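Local coordinates for alpha-galacturonidase (Bacillus subtilis, PDB 3FEF), which hydrolyses alpha-galacturonides such as alpha-1,4-di-galacturonate, using NAD(+) and a manganese ion as cofactors, at residues Phe173-Leu179 against Arg194-Val199; Leu187-Pro192 against Tyr215-Asp219; Asp90-Asp94 against Ile117-Arg121. All blocks are in the same frame, centred on the assembly; numbering follows the deposited sequence.

Contact 1: residues Phe173-Leu179 against Arg194-Val199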
loop_
_atom_site.group_PDB
_atom_site.type_symbol
_atom_site.label_atom_id
_atom_site.label_comp_id
_atom_site.label_asym_id
_atom_site.label_seq_id
_atom_site.Cartn_x
_atom_site.Cartn_y
_atom_site.Cartn_z
ATOM N N PHE A 173 -21.227 9.955 21.644
ATOM C CA PHE A 173 -22.628 10.298 21.895
ATOM C C PHE A 173 -22.747 11.640 22.595
ATOM O O PHE A 173 -23.666 12.415 22.317
ATOM C CB PHE A 173 -23.355 9.195 22.684
ATOM C CG PHE A 173 -23.261 7.840 22.046
ATOM C CD1 PHE A 173 -23.111 7.718 20.667
ATOM C CD2 PHE A 173 -23.313 6.685 22.823
ATOM C CE1 PHE A 173 -22.996 6.472 20.072
ATOM C CE2 PHE A 173 -23.203 5.432 22.242
ATOM C CZ PHE A 173 -23.043 5.320 20.859
ATOM N N GLY A 174 -21.808 11.922 23.495
ATOM C CA GLY A 174 -21.823 13.173 24.259
ATOM C C GLY A 174 -21.580 14.390 23.386
ATOM O O GLY A 174 -22.070 15.478 23.670
ATOM N N THR A 175 -20.817 14.218 22.314
ATOM C CA THR A 175 -20.594 15.320 21.400
ATOM C C THR A 175 -21.793 15.526 20.492
ATOM O O THR A 175 -22.140 16.653 20.155
ATOM C CB THR A 175 -19.309 15.132 20.573
ATOM O OG1 THR A 175 -18.209 15.016 21.488
ATOM C CG2 THR A 175 -19.083 16.355 19.706
ATOM N N GLN A 176 -22.434 14.430 20.110
ATOM C CA GLN A 176 -23.680 14.531 19.394
ATOM C C GLN A 176 -24.759 15.268 20.208
ATOM O O GLN A 176 -25.499 16.074 19.661
ATOM C CB GLN A 176 -24.160 13.147 19.004
ATOM C CG GLN A 176 -23.519 12.637 17.737
ATOM C CD GLN A 176 -23.938 11.226 17.442
ATOM O OE1 GLN A 176 -23.616 10.314 18.198
ATOM N NE2 GLN A 176 -24.661 11.031 16.339
ATOM N N LYS A 177 -24.829 15.019 21.508
ATOM C CA LYS A 177 -25.829 15.694 22.338
ATOM C C LYS A 177 -25.492 17.179 22.443
ATOM O O LYS A 177 -26.387 18.026 22.427
ATOM C CB LYS A 177 -25.899 15.083 23.739
ATOM C CG LYS A 177 -26.327 13.610 23.771
ATOM C CD LYS A 177 -26.403 13.090 25.219
ATOM C CE LYS A 177 -26.680 11.588 25.275
ATOM N NZ LYS A 177 -27.973 11.244 24.625
ATOM N N LEU A 178 -24.199 17.487 22.536
ATOM C CA LEU A 178 -23.739 18.873 22.578
ATOM C C LEU A 178 -24.159 19.604 21.311
ATOM O O LEU A 178 -24.671 20.713 21.362
ATOM C CB LEU A 178 -22.218 18.936 22.734
ATOM C CG LEU A 178 -21.580 20.319 22.532
ATOM C CD1 LEU A 178 -22.088 21.295 23.609
ATOM C CD2 LEU A 178 -20.067 20.236 22.545
ATOM N N LEU A 179 -23.924 18.977 20.164
ATOM C CA LEU A 179 -24.318 19.554 18.891
ATOM C C LEU A 179 -25.849 19.677 18.763
ATOM O O LEU A 179 -26.351 20.662 18.216
ATOM C CB LEU A 179 -23.751 18.714 17.745
ATOM C CG LEU A 179 -22.230 18.713 17.524
ATOM C CD1 LEU A 179 -21.852 17.567 16.584
ATOM C CD2 LEU A 179 -21.766 20.040 16.937
ATOM N N ARG A 194 -30.336 12.497 19.477
ATOM C CA ARG A 194 -28.933 12.752 19.175
ATOM C C ARG A 194 -28.504 11.954 17.944
ATOM O O ARG A 194 -27.581 12.349 17.241
ATOM C CB ARG A 194 -28.020 12.504 20.387
ATOM C CG ARG A 194 -27.967 11.062 20.889
ATOM C CD ARG A 194 -26.673 10.372 20.483
ATOM N NE ARG A 194 -26.692 8.952 20.828
ATOM C CZ ARG A 194 -26.477 7.965 19.965
ATOM N NH1 ARG A 194 -26.192 8.230 18.696
ATOM N NH2 ARG A 194 -26.514 6.707 20.380
ATOM N N GLU A 195 -29.204 10.856 17.668
ATOM C CA GLU A 195 -28.982 10.100 16.435
ATOM C C GLU A 195 -29.101 10.971 15.196
ATOM O O GLU A 195 -28.378 10.763 14.234
ATOM C CB GLU A 195 -29.982 8.948 16.307
ATOM C CG GLU A 195 -29.727 7.797 17.258
ATOM C CD GLU A 195 -30.566 7.852 18.544
ATOM O OE1 GLU A 195 -30.960 8.952 19.007
ATOM O OE2 GLU A 195 -30.824 6.763 19.094
ATOM N N ASP A 196 -30.036 11.921 15.197
ATOM C CA ASP A 196 -30.248 12.781 14.031
ATOM C C ASP A 196 -29.067 13.726 13.736
ATOM O O ASP A 196 -29.055 14.419 12.719
ATOM C CB ASP A 196 -31.506 13.617 14.214
ATOM C CG ASP A 196 -32.757 12.762 14.322
ATOM O OD1 ASP A 196 -32.761 11.645 13.740
ATOM O OD2 ASP A 196 -33.724 13.207 14.991
ATOM N N ILE A 197 -28.107 13.794 14.642
ATOM C CA ILE A 197 -26.902 14.555 14.376
ATOM C C ILE A 197 -25.981 13.589 13.670
ATOM O O ILE A 197 -25.359 12.749 14.304
ATOM C CB ILE A 197 -26.228 15.066 15.662
ATOM C CG1 ILE A 197 -27.262 15.784 16.535
ATOM C CG2 ILE A 197 -25.059 16.027 15.305
ATOM C CD1 ILE A 197 -27.790 17.055 15.860
ATOM N N ARG A 198 -25.942 13.686 12.351
ATOM C CA ARG A 198 -25.240 12.714 11.536
ATOM C C ARG A 198 -23.832 13.219 11.377
ATOM O O ARG A 198 -23.597 14.275 10.764
ATOM C CB ARG A 198 -25.916 12.602 10.173
ATOM C CG ARG A 198 -27.402 12.243 10.283
ATOM C CD ARG A 198 -27.602 10.769 10.615
ATOM N NE ARG A 198 -28.985 10.480 10.998
ATOM C CZ ARG A 198 -29.418 9.293 11.430
ATOM N NH1 ARG A 198 -28.580 8.265 11.522
ATOM N NH2 ARG A 198 -30.690 9.133 11.775
ATOM N N VAL A 199 -22.894 12.489 11.949
ATOM C CA VAL A 199 -21.543 12.987 11.981
ATOM C C VAL A 199 -20.603 12.043 11.246
ATOM O O VAL A 199 -20.803 10.819 11.241
ATOM C CB VAL A 199 -21.069 13.229 13.454
ATOM C CG1 VAL A 199 -21.900 14.320 14.123
ATOM C CG2 VAL A 199 -21.113 11.941 14.271
HETATM O O HOH W 1 -26.093 9.190 14.349
#

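Contact 2: residues Leu187-Pro192 against Tyr215-Asp219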
loop_
_atom_site.group_PDB
_atom_site.type_symbol
_atom_site.label_atom_id
_atom_site.label_comp_id
_atom_site.label_asym_id
_atom_site.label_seq_id
_atom_site.Cartn_x
_atom_site.Cartn_y
_atom_site.Cartn_z
ATOM N N LEU A 187 -30.331 27.917 16.496
ATOM C CA LEU A 187 -31.303 27.942 15.412
ATOM C C LEU A 187 -32.724 27.983 15.928
ATOM O O LEU A 187 -33.645 28.327 15.193
ATOM C CB LEU A 187 -31.121 26.729 14.493
ATOM C CG LEU A 187 -29.691 26.487 14.000
ATOM C CD1 LEU A 187 -29.613 25.297 13.028
ATOM C CD2 LEU A 187 -29.112 27.755 13.368
ATOM N N GLY A 188 -32.909 27.630 17.189
ATOM C CA GLY A 188 -34.238 27.664 17.789
ATOM C C GLY A 188 -35.099 26.447 17.499
ATOM O O GLY A 188 -36.239 26.366 17.955
ATOM N N ILE A 189 -34.570 25.484 16.755
ATOM C CA ILE A 189 -35.358 24.290 16.437
ATOM C C ILE A 189 -34.985 23.058 17.257
ATOM O O ILE A 189 -33.826 22.857 17.616
ATOM C CB ILE A 189 -35.308 23.963 14.942
ATOM C CG1 ILE A 189 -33.932 23.436 14.540
ATOM C CG2 ILE A 189 -35.662 25.200 14.125
ATOM C CD1 ILE A 189 -33.728 23.398 13.034
ATOM N N GLU A 190 -35.989 22.243 17.557
ATOM C CA GLU A 190 -35.800 21.002 18.303
ATOM C C GLU A 190 -35.005 19.966 17.520
ATOM O O GLU A 190 -35.038 19.927 16.299
ATOM C CB GLU A 190 -37.156 20.402 18.653
ATOM C CG GLU A 190 -37.999 21.312 19.497
ATOM C CD GLU A 190 -37.363 21.579 20.833
ATOM O OE1 GLU A 190 -37.243 20.625 21.633
ATOM O OE2 GLU A 190 -36.983 22.738 21.089
ATOM N N VAL A 191 -34.286 19.121 18.238
ATOM C CA VAL A 191 -33.718 17.918 17.646
ATOM C C VAL A 191 -34.256 16.804 18.502
ATOM O O VAL A 191 -34.048 16.814 19.705
ATOM C CB VAL A 191 -32.188 17.915 17.682
ATOM C CG1 VAL A 191 -31.659 16.542 17.298
ATOM C CG2 VAL A 191 -31.637 18.975 16.741
ATOM N N PRO A 192 -34.989 15.859 17.887
ATOM C CA PRO A 192 -35.683 14.796 18.619
ATOM C C PRO A 192 -34.737 13.732 19.197
ATOM O O PRO A 192 -35.002 13.186 20.266
ATOM C CB PRO A 192 -36.608 14.171 17.554
ATOM C CG PRO A 192 -36.362 14.929 16.260
ATOM C CD PRO A 192 -35.093 15.693 16.426
ATOM N N TYR A 215 -27.464 18.222 10.549
ATOM C CA TYR A 215 -28.797 17.893 11.039
ATOM C C TYR A 215 -29.733 18.113 9.850
ATOM O O TYR A 215 -29.867 19.241 9.360
ATOM C CB TYR A 215 -29.190 18.768 12.235
ATOM C CG TYR A 215 -30.640 18.570 12.605
ATOM C CD1 TYR A 215 -31.091 17.334 13.051
ATOM C CD2 TYR A 215 -31.573 19.590 12.430
ATOM C CE1 TYR A 215 -32.419 17.122 13.345
ATOM C CE2 TYR A 215 -32.918 19.394 12.730
ATOM C CZ TYR A 215 -33.323 18.155 13.195
ATOM O OH TYR A 215 -34.636 17.926 13.497
ATOM N N ARG A 216 -30.317 17.040 9.324
ATOM C CA ARG A 216 -31.086 17.157 8.085
ATOM C C ARG A 216 -30.245 17.857 7.034
ATOM O O ARG A 216 -29.131 17.440 6.741
ATOM C CB ARG A 216 -32.348 17.994 8.312
ATOM C CG ARG A 216 -33.053 17.631 9.591
ATOM C CD ARG A 216 -34.141 16.648 9.350
ATOM N NE ARG A 216 -35.434 17.306 9.511
ATOM C CZ ARG A 216 -36.324 16.989 10.449
ATOM N NH1 ARG A 216 -36.077 15.995 11.300
ATOM N NH2 ARG A 216 -37.472 17.658 10.523
ATOM N N HIS A 217 -30.780 18.941 6.487
ATOM C CA HIS A 217 -30.120 19.644 5.394
ATOM C C HIS A 217 -29.055 20.662 5.856
ATOM O O HIS A 217 -28.384 21.266 5.041
ATOM C CB HIS A 217 -31.171 20.337 4.536
ATOM C CG HIS A 217 -31.993 21.335 5.289
ATOM N ND1 HIS A 217 -33.017 20.968 6.141
ATOM C CD2 HIS A 217 -31.945 22.689 5.317
ATOM C CE1 HIS A 217 -33.558 22.055 6.667
ATOM N NE2 HIS A 217 -32.925 23.111 6.184
ATOM N N ILE A 218 -28.886 20.830 7.160
ATOM C CA ILE A 218 -28.034 21.889 7.672
ATOM C C ILE A 218 -26.613 21.412 8.000
ATOM O O ILE A 218 -26.426 20.400 8.664
ATOM C CB ILE A 218 -28.667 22.525 8.935
ATOM C CG1 ILE A 218 -29.994 23.202 8.585
ATOM C CG2 ILE A 218 -27.714 23.511 9.573
ATOM C CD1 ILE A 218 -31.052 23.096 9.694
ATOM N N ASP A 219 -25.620 22.151 7.524
ATOM C CA ASP A 219 -24.229 21.872 7.854
ATOM C C ASP A 219 -23.912 22.389 9.256
ATOM O O ASP A 219 -24.082 23.569 9.529
ATOM C CB ASP A 219 -23.322 22.561 6.847
ATOM C CG ASP A 219 -21.875 22.156 7.001
ATOM O OD1 ASP A 219 -21.504 21.613 8.068
ATOM O OD2 ASP A 219 -21.099 22.414 6.061
#

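Contact 3: residues Asp90-Asp94 against Ile117-Arg121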
loop_
_atom_site.group_PDB
_atom_site.type_symbol
_atom_site.label_atom_id
_atom_site.label_comp_id
_atom_site.label_asym_id
_atom_site.label_seq_id
_atom_site.Cartn_x
_atom_site.Cartn_y
_atom_site.Cartn_z
ATOM N N ASP A 90 -3.708 -0.851 41.942
ATOM C CA ASP A 90 -2.815 -0.708 40.794
ATOM C C ASP A 90 -3.042 0.643 40.119
ATOM O O ASP A 90 -2.097 1.320 39.713
ATOM C CB ASP A 90 -3.041 -1.833 39.791
ATOM C CG ASP A 90 -2.634 -3.180 40.336
ATOM O OD1 ASP A 90 -1.780 -3.215 41.247
ATOM O OD2 ASP A 90 -3.165 -4.208 39.857
HETATM N N MSE A 91 -4.303 1.045 40.044
HETATM C CA MSE A 91 -4.667 2.269 39.349
HETATM C C MSE A 91 -4.160 3.525 40.055
HETATM O O MSE A 91 -3.762 4.498 39.402
HETATM C CB MSE A 91 -6.179 2.330 39.142
HETATM C CG MSE A 91 -6.574 3.219 37.999
HETATM SE SE MSE A 91 -8.435 2.994 37.448
HETATM C CE MSE A 91 -8.504 4.525 36.213
ATOM N N GLU A 92 -4.174 3.500 41.384
ATOM C CA GLU A 92 -3.639 4.586 42.181
ATOM C C GLU A 92 -2.194 4.882 41.757
ATOM O O GLU A 92 -1.768 6.040 41.681
ATOM C CB GLU A 92 -3.713 4.221 43.665
ATOM C CG GLU A 92 -3.464 5.381 44.629
ATOM C CD GLU A 92 -3.774 5.003 46.081
ATOM O OE1 GLU A 92 -4.893 4.503 46.341
ATOM O OE2 GLU A 92 -2.901 5.202 46.960
ATOM N N VAL A 93 -1.444 3.824 41.479
ATOM C CA VAL A 93 -0.114 3.947 40.893
ATOM C C VAL A 93 -0.186 4.480 39.445
ATOM O O VAL A 93 0.400 5.507 39.147
ATOM C CB VAL A 93 0.642 2.612 40.944
ATOM C CG1 VAL A 93 2.032 2.754 40.301
ATOM C CG2 VAL A 93 0.756 2.131 42.394
ATOM N N ASP A 94 -0.919 3.808 38.561
ATOM C CA ASP A 94 -1.090 4.324 37.190
ATOM C C ASP A 94 -1.328 5.840 37.215
ATOM O O ASP A 94 -0.634 6.610 36.567
ATOM C CB ASP A 94 -2.305 3.690 36.491
ATOM C CG ASP A 94 -2.198 2.186 36.345
ATOM O OD1 ASP A 94 -1.094 1.644 36.520
ATOM O OD2 ASP A 94 -3.227 1.543 36.039
ATOM N N ILE A 117 1.158 1.837 31.215
ATOM C CA ILE A 117 1.324 0.809 32.228
ATOM C C ILE A 117 0.072 -0.057 32.266
ATOM O O ILE A 117 0.156 -1.287 32.277
ATOM C CB ILE A 117 1.609 1.428 33.633
ATOM C CG1 ILE A 117 2.921 2.206 33.596
ATOM C CG2 ILE A 117 1.684 0.342 34.713
ATOM C CD1 ILE A 117 4.135 1.338 33.277
ATOM N N ARG A 118 -1.094 0.585 32.244
ATOM C CA ARG A 118 -2.350 -0.164 32.267
ATOM C C ARG A 118 -2.486 -1.099 31.058
ATOM O O ARG A 118 -2.863 -2.268 31.195
ATOM C CB ARG A 118 -3.542 0.793 32.357
ATOM C CG ARG A 118 -4.895 0.120 32.540
ATOM C CD ARG A 118 -5.966 1.208 32.521
ATOM N NE ARG A 118 -7.317 0.696 32.356
ATOM C CZ ARG A 118 -8.293 0.911 33.230
ATOM N NH1 ARG A 118 -8.043 1.630 34.315
ATOM N NH2 ARG A 118 -9.509 0.415 33.014
ATOM N N GLY A 119 -2.167 -0.584 29.878
ATOM C CA GLY A 119 -2.242 -1.408 28.680
ATOM C C GLY A 119 -1.342 -2.610 28.868
ATOM O O GLY A 119 -1.715 -3.756 28.600
ATOM N N LEU A 120 -0.136 -2.346 29.339
ATOM C CA LEU A 120 0.830 -3.400 29.551
ATOM C C LEU A 120 0.213 -4.525 30.396
ATOM O O LEU A 120 0.294 -5.692 30.062
ATOM C CB LEU A 120 1.999 -2.786 30.283
ATOM C CG LEU A 120 3.405 -3.114 29.863
ATOM C CD1 LEU A 120 3.497 -3.329 28.351
ATOM C CD2 LEU A 120 4.273 -1.941 30.328
ATOM N N ARG A 121 -0.403 -4.154 31.503
ATOM C CA ARG A 121 -1.097 -5.089 32.391
ATOM C C ARG A 121 -2.244 -5.826 31.678
ATOM O O ARG A 121 -2.515 -6.995 31.933
ATOM C CB ARG A 121 -1.642 -4.278 33.568
ATOM C CG ARG A 121 -1.938 -5.027 34.842
ATOM C CD ARG A 121 -1.866 -4.084 36.079
ATOM N NE ARG A 121 -2.907 -3.053 36.086
ATOM C CZ ARG A 121 -2.664 -1.745 36.146
ATOM N NH1 ARG A 121 -1.422 -1.307 36.231
ATOM N NH2 ARG A 121 -3.661 -0.871 36.146
#

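Contact 1: residues Phe173-Leu179 against Arg194-Val199
Arg-194 runs along about one turn of helix 171-187 to reach Phe-173. CB of Arg-194 rests 3.9 Å from CG of Lys-177, and CG of Arg-194 lies 3.7 Å from NZ of Lys-177. The chain then bends at chi2 (104°), which carries CD past CB and OE1 of Gln-176 and lays the guanidinium flat on Phe-173. The two planes are only 6° apart and CZ of Arg-194 sits 3.9 Å from the centroid of the Phe-173 ring, a stacked cation-pi pair. NH2, the atom over the ring centre, also makes a salt bridge with Glu-327. The side chain of Phe-173 is about 4 Å from that of His-170, the probable proton donor of this family 4 glycosidase, which places the stack beside the catalytic region, where the helix leaving the Rossmann-type domain meets strand 197-202. Gln-176 ties helix to strand: its NE2 donates a hydrogen bond of 2.8 Å to O of Ile-197, with the acceptor in the amide plane. The same nitrogen donates to a water that in turn donates to O of Glu-195. Further along the helix, CD1 of Leu-179 packs 3.8 Å from CG2 of Ile-197 and touches CG1 of Val-199.

Contact 2: residues Leu187-Pro192 against Tyr215-Asp219
Val-191 sets a methyl group almost squarely on the ring of Tyr-215: CG2 stands 3.9 Å from the ring centroid and only 9° off the ring normal, a CH-pi contact over the middle of the face. The second methyl, CG1, leans on the same side of the tyrosine at CE1, 4.1 Å away, so the valine fork covers both the centre and one margin. The flat tyrosine is the projecting piece here. Its CG lies opposite the backbone nitrogen (chi1 171°), and this extended setting sends the ring out from the end of strand 207-215 into a hollow lined by the side chains of Ile-189, Val-191 and Pro-192. Around the rim, CD1 of Ile-189 comes to the edge, 4.1 Å from CE2 of Tyr-215, while CD of Pro-192 lies 3.7 Å from the tyrosine OH. The other face is covered by CG of Arg-216, which completes a sandwich. A second, smaller bump is the tip of Ile-218, whose CD1 rests in the notch where the CD1 atoms of Leu-187 (4.2 Å) and Ile-189 (4.3 Å) come together. Tyr-215 and Ile-218 can both face this way because they bracket a type II' beta turn, the hairpin joining strand 207-215 to strand 218-219. Beyond the pair, Val-183 of helix 171-187 backs Ile-189 and Val-191, Ile-223 of helix 220-231 packs against Leu-187 and Ile-218, and at the turn O of His-217 accepts a hydrogen bond from Arg-370 of a second subunit.

Contact 3: residues Asp90-Asp94 against Ile117-Arg121
Two torsions bring Arg-121 and Asp-94 together across a pair of helices. The arginine leaves its helix extended, with CG opposite the backbone nitrogen (chi1 -158°), and then turns at chi3 (66°), so that both terminal nitrogens come round to the aspartate. The carboxylate meets them edge to edge, its plane 10° from that of the guanidinium. The result is a bidentate salt bridge: NH1 of Arg-121 reaches OD1 of Asp-94 at 3.0 Å, on the oxygen's syn lone pair. NH2 of Arg-121 and OD2 of Asp-94 are modelled at 2.5 Å, shorter than is likely, so the exact length is doubtful. Asp-90, one turn earlier, lays its CB over a guanidinium face, 3.7 Å from CZ of Arg-121. OD2 of Asp-90 is 4.0 Å from NE of Arg-121 but well out of the plane, a long, purely electrostatic addition, and takes its hydrogen bond from N of Ser-87. NE of Arg-121 is bound to O of Pro-85, fixing the guanidinium from two sides of its rim. The selenium of Met-91 lies at the edge of the Arg-118 guanidinium, 3.4 Å from NH1, while NE of Arg-118 bonds to O of Asn-147, which probably binds substrate. Roughly antiparallel, the segments join helix 88-96 to helix 112-136 within the Rossmann-type domain; helix 425-435 covers Val-93 and Ile-117, and helix 295-314 packs against Met-91.

Contacts 1 and 2 are neighbours, their centres about 11 Å apart. They share helix 171-187 with the loop that follows it and reach the same antiparallel sheet; Ile-197 of one packs on Val-191 and Tyr-215 of the other, and both touch the second subunit. Contact 1 is largely buried and mixes a cation-pi stack, a hydrogen bond from a side-chain amide to the strand and apolar packing, whereas contact 2, at the surface, relies on methyl and ring shape. Contact 3 stands apart, its centre about 32 Å from that of contact 1 and across the chain's centre. Also buried, it joins two helices chiefly by paired charges, with no neighbouring subunit touching its segments.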